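Local coordinates for minor fimbrium anchoring subunit Mfa2 (PDB 5NFI), which anchors the minor (Mfa1) fimbriae of Porphyromonas gingivalis in the outer membrane and regulates their length, at residues A[110-121]-A[133-143]. Residues are numbered along the deposited sequence; the frame is centred on the assembly and turned at random.
Sequences TTLWYATSPVVE and IHTRANLREYT
W113 turns its indole back beside its own backbone N (chi1 -57°), while E141 extends with CG anti to its backbone N (chi1 -175°). W113 and E141 are a non-hydrogen-bonded antiparallel pair, so both side chains leave on the same face of the sheet; these torsions lay the indole beside the E141 chain. E141 CB sits over the six-membered ring of W113, 3.8 Å from its centroid, in a CH-pi contact. The carboxylate runs on past the indole to T111. E141 OE2 accepts a 2.7 Å hydrogen bond from T143 OG1 on the anti lone pair of OE2. T143 OG1 in turn accepts L112 N at 3.1 Å. R145 forms a salt bridge with the same carboxylate. On the other face, Y114 CB rests over the Y142 ring, 4.0 Å from its centroid. The Y142 hydroxyl bonds to G174 O. Y114 and R140 form an antiparallel hydrogen-bonded pair, and Y142 N gives a nearly straight 2.8 Å bond to L112 O. Beyond Y114 and R140 direct backbone bonds between these hairpin strands stop, though the chains stay close to S117 and A137. A water bridges T116 N and N138 O, and V120 CB meets I133 CD1 at 3.6 Å. The chemistry thus changes along the hairpin: direct bonds and a probably charge-stabilised carboxylate at one end, water and apolar packing toward the other.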
ATOM      1  N   THR A 110      -4.505  -1.637 -10.239  1.00 49.58           N
ATOM      2  CA  THR A 110      -3.274  -2.348  -9.924  1.00 49.91           C
ATOM      3  C   THR A 110      -3.221  -2.777  -8.463  1.00 50.39           C
ATOM      4  O   THR A 110      -3.707  -2.088  -7.580  1.00 51.26           O
ATOM      5  CB  THR A 110      -2.025  -1.497 -10.209  1.00 49.37           C
ATOM      6  OG1 THR A 110      -1.740  -0.670  -9.074  1.00 48.43           O
ATOM      7  CG2 THR A 110      -2.214  -0.640 -11.448  1.00 49.63           C
ATOM      8  N   THR A 111      -2.597  -3.910  -8.203  1.00 50.65           N
ATOM      9  CA  THR A 111      -2.351  -4.341  -6.836  1.00 49.42           C
ATOM     10  C   THR A 111      -0.868  -4.286  -6.578  1.00 48.22           C
ATOM     11  O   THR A 111      -0.075  -4.502  -7.494  1.00 48.47           O
ATOM     12  CB  THR A 111      -2.864  -5.748  -6.591  1.00 49.94           C
ATOM     13  OG1 THR A 111      -2.582  -6.564  -7.741  1.00 50.61           O
ATOM     14  CG2 THR A 111      -4.362  -5.706  -6.369  1.00 50.46           C
ATOM     15  N   LEU A 112      -0.485  -3.961  -5.353  1.00 47.16           N
ATOM     16  CA  LEU A 112       0.920  -3.986  -4.994  1.00 47.43           C
ATOM     17  C   LEU A 112       1.067  -4.771  -3.726  1.00 48.59           C
ATOM     18  O   LEU A 112       0.314  -4.554  -2.772  1.00 49.48           O
ATOM     19  CB  LEU A 112       1.472  -2.582  -4.806  1.00 47.56           C
ATOM     20  CG  LEU A 112       2.956  -2.553  -4.436  1.00 47.84           C
ATOM     21  CD1 LEU A 112       3.789  -2.817  -5.667  1.00 47.87           C
ATOM     22  CD2 LEU A 112       3.341  -1.232  -3.778  1.00 47.70           C
ATOM     23  N   TRP A 113       2.034  -5.679  -3.692  1.00 48.90           N
ATOM     24  CA  TRP A 113       2.104  -6.614  -2.568  1.00 49.26           C
ATOM     25  C   TRP A 113       3.472  -6.698  -1.912  1.00 50.46           C
ATOM     26  O   TRP A 113       4.488  -6.624  -2.593  1.00 50.94           O
ATOM     27  CB  TRP A 113       1.710  -8.008  -3.030  1.00 48.30           C
ATOM     28  CG  TRP A 113       0.360  -8.096  -3.645  1.00 46.77           C
ATOM     29  CD1 TRP A 113       0.001  -7.705  -4.904  1.00 46.07           C
ATOM     30  CD2 TRP A 113      -0.813  -8.647  -3.042  1.00 46.74           C
ATOM     31  NE1 TRP A 113      -1.329  -7.967  -5.113  1.00 45.78           N
ATOM     32  CE2 TRP A 113      -1.851  -8.549  -3.986  1.00 46.42           C
ATOM     33  CE3 TRP A 113      -1.090  -9.200  -1.789  1.00 47.00           C
ATOM     34  CZ2 TRP A 113      -3.140  -8.989  -3.720  1.00 47.33           C
ATOM     35  CZ3 TRP A 113      -2.359  -9.638  -1.530  1.00 47.92           C
ATOM     36  CH2 TRP A 113      -3.374  -9.529  -2.489  1.00 48.08           C
ATOM     37  N   TYR A 114       3.498  -6.880  -0.594  1.00 50.74           N
ATOM     38  CA  TYR A 114       4.762  -7.088   0.094  1.00 51.27           C
ATOM     39  C   TYR A 114       4.765  -8.300   1.041  1.00 53.40           C
ATOM     40  O   TYR A 114       3.774  -8.611   1.677  1.00 54.03           O
ATOM     41  CB  TYR A 114       5.165  -5.844   0.882  1.00 51.12           C
ATOM     42  CG  TYR A 114       6.450  -6.098   1.625  1.00 52.58           C
ATOM     43  CD1 TYR A 114       7.659  -6.235   0.934  1.00 52.96           C
ATOM     44  CD2 TYR A 114       6.456  -6.279   2.994  1.00 53.73           C
ATOM     45  CE1 TYR A 114       8.840  -6.512   1.597  1.00 53.76           C
ATOM     46  CE2 TYR A 114       7.627  -6.555   3.663  1.00 54.87           C
ATOM     47  CZ  TYR A 114       8.814  -6.675   2.961  1.00 54.79           C
ATOM     48  OH  TYR A 114       9.981  -6.938   3.633  1.00 55.88           O
ATOM     49  N   ALA A 115       5.893  -8.987   1.127  1.00 54.91           N
ATOM     50  CA  ALA A 115       6.042 -10.015   2.147  1.00 55.87           C
ATOM     51  C   ALA A 115       7.428  -9.971   2.783  1.00 55.61           C
ATOM     52  O   ALA A 115       8.424  -9.669   2.114  1.00 55.41           O
ATOM     53  CB  ALA A 115       5.778 -11.392   1.558  1.00 56.40           C
ATOM     54  N   THR A 116       7.487 -10.257   4.078  1.00 55.63           N
ATOM     55  CA  THR A 116       8.756 -10.567   4.717  1.00 55.99           C
ATOM     56  C   THR A 116       8.692 -12.022   5.130  1.00 56.71           C
ATOM     57  O   THR A 116       7.738 -12.445   5.775  1.00 57.72           O
ATOM     58  CB  THR A 116       9.047  -9.691   5.947  1.00 56.65           C
ATOM     59  OG1 THR A 116       9.081  -8.302   5.569  1.00 56.31           O
ATOM     60  CG2 THR A 116      10.382 -10.076   6.560  1.00 57.09           C
ATOM     61  N   SER A 117       9.685 -12.796   4.718  1.00 56.34           N
ATOM     62  CA  SER A 117       9.807 -14.167   5.184  1.00 57.29           C
ATOM     63  C   SER A 117      10.383 -14.182   6.602  1.00 58.39           C
ATOM     64  O   SER A 117      10.909 -13.170   7.082  1.00 57.79           O
ATOM     65  CB  SER A 117      10.707 -14.977   4.254  1.00 56.67           C
ATOM     66  OG  SER A 117      12.068 -14.738   4.570  1.00 56.38           O
ATOM     67  N   PRO A 118      10.295 -15.331   7.280  1.00 59.73           N
ATOM     68  CA  PRO A 118      11.077 -15.384   8.513  1.00 60.91           C
ATOM     69  C   PRO A 118      12.567 -15.433   8.196  1.00 60.55           C
ATOM     70  O   PRO A 118      12.950 -15.591   7.041  1.00 57.10           O
ATOM     71  CB  PRO A 118      10.606 -16.679   9.186  1.00 63.04           C
ATOM     72  CG  PRO A 118      10.001 -17.495   8.085  1.00 62.94           C
ATOM     73  CD  PRO A 118       9.455 -16.523   7.082  1.00 60.84           C
ATOM     74  N   VAL A 119      13.393 -15.265   9.216  1.00 61.30           N
ATOM     75  CA  VAL A 119      14.809 -15.466   9.068  1.00 61.79           C
ATOM     76  C   VAL A 119      15.072 -16.940   8.813  1.00 63.81           C
ATOM     77  O   VAL A 119      14.629 -17.811   9.580  1.00 65.87           O
ATOM     78  CB  VAL A 119      15.576 -15.031  10.311  1.00 63.10           C
ATOM     79  CG1 VAL A 119      17.077 -15.304  10.128  1.00 63.62           C
ATOM     80  CG2 VAL A 119      15.307 -13.580  10.616  1.00 60.16           C
ATOM     81  N   VAL A 120      15.790 -17.217   7.732  1.00 63.13           N
ATOM     82  CA  VAL A 120      16.168 -18.577   7.386  1.00 63.50           C
ATOM     83  C   VAL A 120      17.670 -18.700   7.475  1.00 64.89           C
ATOM     84  O   VAL A 120      18.365 -17.698   7.667  1.00 64.88           O
ATOM     85  CB  VAL A 120      15.687 -18.962   5.979  1.00 61.59           C
ATOM     86  CG1 VAL A 120      14.170 -18.897   5.913  1.00 60.96           C
ATOM     87  CG2 VAL A 120      16.309 -18.060   4.933  1.00 59.39           C
ATOM     88  N   GLU A 121      18.173 -19.918   7.311  1.00 66.48           N
ATOM     89  CA  GLU A 121      19.577 -20.186   7.564  1.00 67.88           C
ATOM     90  C   GLU A 121      20.175 -21.275   6.678  1.00 68.59           C
ATOM     91  O   GLU A 121      19.792 -22.441   6.786  1.00 69.52           O
ATOM     92  CB  GLU A 121      19.741 -20.560   9.029  1.00 70.20           C
ATOM     93  CG  GLU A 121      21.137 -20.895   9.466  1.00 72.85           C
ATOM     94  CD  GLU A 121      21.141 -21.259  10.925  1.00 75.94           C
ATOM     95  OE1 GLU A 121      20.070 -21.054  11.554  1.00 76.37           O
ATOM     96  OE2 GLU A 121      22.169 -21.772  11.433  1.00 77.74           O
ATOM     97  N   ILE A 133      17.209 -24.889   1.464  1.00 86.63           N
ATOM     98  CA  ILE A 133      16.218 -24.815   2.528  1.00 84.38           C
ATOM     99  C   ILE A 133      14.880 -24.349   1.967  1.00 79.67           C
ATOM    100  O   ILE A 133      14.760 -24.052   0.778  1.00 64.20           O
ATOM    101  CB  ILE A 133      16.666 -23.885   3.666  1.00 84.62           C
ATOM    102  CG1 ILE A 133      16.753 -22.442   3.187  1.00 63.36           C
ATOM    103  CG2 ILE A 133      18.012 -24.324   4.208  1.00 66.90           C
ATOM    104  CD1 ILE A 133      17.416 -21.542   4.187  1.00 62.98           C
ATOM    105  N   HIS A 134      13.867 -24.317   2.820  1.00 76.26           N
ATOM    106  CA  HIS A 134      12.551 -23.854   2.406  1.00 71.90           C
ATOM    107  C   HIS A 134      11.992 -22.866   3.401  1.00 69.66           C
ATOM    108  O   HIS A 134      12.414 -22.836   4.553  1.00 69.82           O
ATOM    109  CB  HIS A 134      11.592 -25.024   2.245  1.00 71.70           C
ATOM    110  CG  HIS A 134      11.980 -25.963   1.151  1.00 72.40           C
ATOM    111  ND1 HIS A 134      11.261 -26.087  -0.017  1.00 72.38           N
ATOM    112  CD2 HIS A 134      13.022 -26.820   1.044  1.00 73.36           C
ATOM    113  CE1 HIS A 134      11.838 -26.986  -0.796  1.00 73.61           C
ATOM    114  NE2 HIS A 134      12.910 -27.446  -0.175  1.00 74.34           N
ATOM    115  N   THR A 135      11.043 -22.057   2.939  1.00 68.60           N
ATOM    116  CA  THR A 135      10.330 -21.127   3.791  1.00 69.33           C
ATOM    117  C   THR A 135       9.057 -20.661   3.085  1.00 69.15           C
ATOM    118  O   THR A 135       8.855 -20.950   1.908  1.00 69.26           O
ATOM    119  CB  THR A 135      11.202 -19.916   4.160  1.00 69.54           C
ATOM    120  OG1 THR A 135      10.561 -19.144   5.185  1.00 69.98           O
ATOM    121  CG2 THR A 135      11.451 -19.038   2.945  1.00 68.18           C
ATOM    122  N   ARG A 136       8.196 -19.967   3.829  1.00 68.84           N
ATOM    123  CA  ARG A 136       6.976 -19.364   3.304  1.00 68.55           C
ATOM    124  C   ARG A 136       7.003 -17.873   3.593  1.00 66.99           C
ATOM    125  O   ARG A 136       7.633 -17.441   4.567  1.00 66.63           O
ATOM    126  CB  ARG A 136       5.725 -19.982   3.935  1.00 71.18           C
ATOM    127  CG  ARG A 136       5.564 -21.446   3.681  1.00 74.89           C
ATOM    128  CD  ARG A 136       4.380 -22.051   4.427  1.00 78.44           C
ATOM    129  NE  ARG A 136       3.074 -21.655   3.896  1.00 79.91           N
ATOM    130  CZ  ARG A 136       2.109 -21.039   4.587  1.00 80.92           C
ATOM    131  NH1 ARG A 136       2.279 -20.728   5.869  1.00 82.27           N
ATOM    132  NH2 ARG A 136       0.952 -20.755   3.999  1.00 80.74           N
ATOM    133  N   ALA A 137       6.303 -17.093   2.766  1.00 65.72           N
ATOM    134  CA  ALA A 137       6.173 -15.652   2.981  1.00 64.90           C
ATOM    135  C   ALA A 137       4.736 -15.178   2.761  1.00 64.99           C
ATOM    136  O   ALA A 137       4.082 -15.601   1.814  1.00 65.63           O
ATOM    137  CB  ALA A 137       7.118 -14.901   2.068  1.00 63.59           C
ATOM    138  N   ASN A 138       4.252 -14.295   3.634  1.00 64.17           N
ATOM    139  CA  ASN A 138       2.874 -13.797   3.563  1.00 62.49           C
ATOM    140  C   ASN A 138       2.774 -12.447   2.844  1.00 59.87           C
ATOM    141  O   ASN A 138       3.226 -11.414   3.350  1.00 58.62           O
ATOM    142  CB  ASN A 138       2.281 -13.684   4.967  1.00 63.19           C
ATOM    143  CG  ASN A 138       0.785 -13.332   4.962  1.00 63.22           C
ATOM    144  OD1 ASN A 138       0.212 -12.958   3.935  1.00 62.52           O
ATOM    145  ND2 ASN A 138       0.155 -13.447   6.125  1.00 64.21           N
ATOM    146  N   LEU A 139       2.177 -12.467   1.659  1.00 58.86           N
ATOM    147  CA  LEU A 139       2.019 -11.259   0.881  1.00 57.09           C
ATOM    148  C   LEU A 139       0.808 -10.511   1.396  1.00 57.67           C
ATOM    149  O   LEU A 139      -0.307 -11.052   1.417  1.00 59.23           O
ATOM    150  CB  LEU A 139       1.863 -11.570  -0.607  1.00 56.38           C
ATOM    151  CG  LEU A 139       3.095 -12.121  -1.325  1.00 56.16           C
ATOM    152  CD1 LEU A 139       2.673 -12.929  -2.531  1.00 56.50           C
ATOM    153  CD2 LEU A 139       4.011 -10.983  -1.750  1.00 54.70           C
ATOM    154  N   ARG A 140       1.058  -9.280   1.843  1.00 56.27           N
ATOM    155  CA  ARG A 140       0.042  -8.343   2.258  1.00 55.07           C
ATOM    156  C   ARG A 140      -0.125  -7.288   1.180  1.00 53.46           C
ATOM    157  O   ARG A 140       0.864  -6.753   0.669  1.00 52.47           O
ATOM    158  CB  ARG A 140       0.428  -7.689   3.581  1.00 55.53           C
ATOM    159  CG  ARG A 140      -0.475  -6.537   4.011  1.00 55.23           C
ATOM    160  CD  ARG A 140      -1.865  -6.974   4.485  1.00 48.72           C
ATOM    161  NE  ARG A 140      -2.638  -5.784   4.830  1.00 53.32           N
ATOM    162  CZ  ARG A 140      -3.836  -5.485   4.329  1.00 53.05           C
ATOM    163  NH1 ARG A 140      -4.445  -6.317   3.493  1.00 53.09           N
ATOM    164  NH2 ARG A 140      -4.435  -4.359   4.680  1.00 48.35           N
ATOM    165  N   GLU A 141      -1.372  -6.989   0.826  1.00 52.33           N
ATOM    166  CA  GLU A 141      -1.639  -5.958  -0.169  1.00 49.25           C
ATOM    167  C   GLU A 141      -1.440  -4.580   0.431  1.00 47.26           C
ATOM    168  O   GLU A 141      -1.918  -4.309   1.530  1.00 47.85           O
ATOM    169  CB  GLU A 141      -3.052  -6.077  -0.741  1.00 48.96           C
ATOM    170  CG  GLU A 141      -3.273  -5.088  -1.866  1.00 48.41           C
ATOM    171  CD  GLU A 141      -4.665  -5.131  -2.441  1.00 48.99           C
ATOM    172  OE1 GLU A 141      -5.451  -6.011  -2.000  1.00 50.48           O
ATOM    173  OE2 GLU A 141      -4.957  -4.293  -3.336  1.00 47.61           O
ATOM    174  N   TYR A 142      -0.735  -3.726  -0.313  1.00 45.29           N
ATOM    175  CA  TYR A 142      -0.386  -2.373   0.106  1.00 45.03           C
ATOM    176  C   TYR A 142      -1.248  -1.317  -0.591  1.00 44.93           C
ATOM    177  O   TYR A 142      -1.398  -0.213  -0.077  1.00 42.95           O
ATOM    178  CB  TYR A 142       1.079  -2.070  -0.201  1.00 45.30           C
ATOM    179  CG  TYR A 142       2.062  -2.399   0.896  1.00 46.41           C
ATOM    180  CD1 TYR A 142       1.753  -3.309   1.903  1.00 46.79           C
ATOM    181  CD2 TYR A 142       3.310  -1.786   0.928  1.00 46.26           C
ATOM    182  CE1 TYR A 142       2.658  -3.593   2.903  1.00 47.15           C
ATOM    183  CE2 TYR A 142       4.212  -2.063   1.919  1.00 46.65           C
ATOM    184  CZ  TYR A 142       3.887  -2.963   2.902  1.00 47.65           C
ATOM    185  OH  TYR A 142       4.808  -3.230   3.892  1.00 49.29           O
ATOM    186  N   THR A 143      -1.761  -1.643  -1.784  1.00 44.07           N
ATOM    187  CA  THR A 143      -2.742  -0.785  -2.436  1.00 44.25           C
ATOM    188  C   THR A 143      -4.065  -0.771  -1.649  1.00 46.57           C
ATOM    189  O   THR A 143      -4.457  -1.757  -0.995  1.00 48.04           O
ATOM    190  CB  THR A 143      -3.047  -1.209  -3.881  1.00 43.29           C
ATOM    191  OG1 THR A 143      -2.901  -2.625  -4.003  1.00 43.46           O
ATOM    192  CG2 THR A 143      -2.150  -0.491  -4.886  1.00 41.92           C
TER
HETATM  193  O   HOH W   1       5.257 -10.841   5.876  1.00 45.88           O